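Local coordinates for protein DNA polymerase III, beta subunit (Thermotoga maritima, PDB 1VPK) that probably forms a ring-shaped head-to-tail homodimer around DNA that tethers DNA polymerases and other proteins to it and makes them processive, at residues T18-E21 with L22-I26. Sequence-based numbering, arbitrary orientation. Where two conformers were deposited one is given.
Sequences TTLE and LKDKI
T18 to E21 and L22 to I26 form the first turns of one helix. Four successive i to i+4 bonds join the segments, from L22 N to T18 O through K25 N to E21 O, with K23 N to T19 O at 2.9 Å. T18, at the N-cap, accepts the amide of E21 on its own hydroxyl (E21 N to T18 OG1, 3.2 Å), so a first-turn N-H, which has no helix carbonyl behind it to bond to, gains an acceptor.

One turn on, E21 and K25 form an i to i+4 salt bridge. With CG anti to the backbone N (chi1 176°) and a bend at chi2, the E21 side chain extends forward along the helix, and the doubly bent K25 chain brings NZ to OE2 at a short 2.5 Å, on the syn side and 23° out of the carboxylate plane. On another face of the helix, L20 CD1 lies 3.9 Å from K23 CE, a methyl against an aliphatic stem.

K25 NZ also forms a salt bridge with D240 and a hydrogen bond to T68 O, while E21 OE2 accepts from the backbone N of N70. T19 OG1 bonds to D96 O and to T99, tying the helix start to the approach to strand 98-104. On the buried side, L22 and I26 pack on I56 of strand 53-59, and I26 and K23 meet helix 87-91 at V91, joining helix and sheet within the N-terminal domain.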
loop_
_atom_site.group_PDB
_atom_site.type_symbol
_atom_site.label_atom_id
_atom_site.label_comp_id
_atom_site.label_asym_id
_atom_site.label_seq_id
_atom_site.Cartn_x
_atom_site.Cartn_y
_atom_site.Cartn_z
ATOM N N THR A 18 -7.392 -27.081 -15.567
ATOM C CA THR A 18 -8.245 -26.041 -15.044
ATOM C C THR A 18 -7.342 -24.907 -14.691
ATOM O O THR A 18 -6.178 -25.108 -14.325
ATOM C CB THR A 18 -8.995 -26.449 -13.766
ATOM O OG1 THR A 18 -8.037 -26.676 -12.730
ATOM C CG2 THR A 18 -9.846 -27.704 -14.024
ATOM N N THR A 19 -7.878 -23.698 -14.832
ATOM C CA THR A 19 -7.096 -22.492 -14.584
ATOM C C THR A 19 -6.710 -22.372 -13.103
ATOM O O THR A 19 -5.604 -21.994 -12.758
ATOM C CB THR A 19 -7.890 -21.296 -15.023
ATOM O OG1 THR A 19 -8.137 -21.439 -16.424
ATOM C CG2 THR A 19 -7.130 -20.040 -14.757
ATOM N N LEU A 20 -7.626 -22.737 -12.244
ATOM C CA LEU A 20 -7.385 -22.765 -10.803
ATOM C C LEU A 20 -6.188 -23.664 -10.415
ATOM O O LEU A 20 -5.332 -23.259 -9.582
ATOM C CB LEU A 20 -8.684 -23.199 -10.110
ATOM C CG LEU A 20 -8.631 -23.113 -8.596
ATOM C CD1 LEU A 20 -8.388 -21.652 -8.110
ATOM C CD2 LEU A 20 -9.922 -23.674 -8.040
ATOM N N GLU A 21 -6.091 -24.845 -11.041
ATOM C CA GLU A 21 -4.947 -25.763 -10.816
ATOM C C GLU A 21 -3.621 -25.170 -11.264
ATOM O O GLU A 21 -2.631 -25.238 -10.531
ATOM C CB GLU A 21 -5.174 -27.084 -11.525
ATOM C CG GLU A 21 -4.022 -28.077 -11.447
ATOM C CD GLU A 21 -3.681 -28.603 -10.051
ATOM O OE1 GLU A 21 -4.434 -28.401 -9.063
ATOM O OE2 GLU A 21 -2.664 -29.319 -9.963
ATOM N N LEU A 22 -3.582 -24.638 -12.492
ATOM C CA LEU A 22 -2.395 -24.036 -13.004
ATOM C C LEU A 22 -1.968 -22.882 -12.136
ATOM O O LEU A 22 -0.777 -22.721 -11.863
ATOM C CB LEU A 22 -2.613 -23.550 -14.471
ATOM C CG LEU A 22 -1.383 -23.030 -15.200
ATOM C CD1 LEU A 22 -0.314 -24.130 -15.358
ATOM C CD2 LEU A 22 -1.784 -22.439 -16.583
ATOM N N LYS A 23 -2.908 -22.007 -11.803
ATOM C CA LYS A 23 -2.648 -20.865 -10.925
ATOM C C LYS A 23 -2.059 -21.275 -9.558
ATOM O O LYS A 23 -1.069 -20.705 -9.076
ATOM C CB LYS A 23 -3.957 -20.122 -10.698
ATOM C CG LYS A 23 -3.802 -18.771 -10.005
ATOM C CD LYS A 23 -5.128 -17.949 -10.097
ATOM C CE LYS A 23 -6.292 -18.586 -9.331
ATOM N NZ LYS A 23 -7.559 -17.737 -9.323
ATOM N N ASP A 24 -2.709 -22.246 -8.923
ATOM C CA ASP A 24 -2.273 -22.805 -7.629
ATOM C C ASP A 24 -0.840 -23.368 -7.689
ATOM O O ASP A 24 -0.003 -23.061 -6.838
ATOM C CB ASP A 24 -3.275 -23.879 -7.178
ATOM C CG ASP A 24 -4.646 -23.297 -6.828
ATOM O OD1 ASP A 24 -4.888 -22.087 -7.095
ATOM O OD2 ASP A 24 -5.487 -24.057 -6.284
ATOM N N LYS A 25 -0.528 -24.168 -8.704
ATOM C CA LYS A 25 0.829 -24.756 -8.804
ATOM C C LYS A 25 1.947 -23.761 -9.153
ATOM O O LYS A 25 3.071 -23.860 -8.633
ATOM C CB LYS A 25 0.824 -25.966 -9.768
ATOM C CG LYS A 25 -0.123 -27.077 -9.279
ATOM C CD LYS A 25 0.520 -27.810 -8.057
ATOM C CE LYS A 25 -0.434 -28.678 -7.242
ATOM N NZ LYS A 25 -1.221 -29.717 -7.905
ATOM N N ILE A 26 1.641 -22.793 -10.019
ATOM C CA ILE A 26 2.566 -21.697 -10.300
ATOM C C ILE A 26 2.840 -20.898 -9.029
ATOM O O ILE A 26 3.982 -20.608 -8.717
ATOM C CB ILE A 26 2.022 -20.801 -11.441
ATOM C CG1 ILE A 26 2.084 -21.564 -12.779
ATOM C CG2 ILE A 26 2.714 -19.436 -11.482
ATOM C CD1 ILE A 26 3.412 -21.758 -13.299
#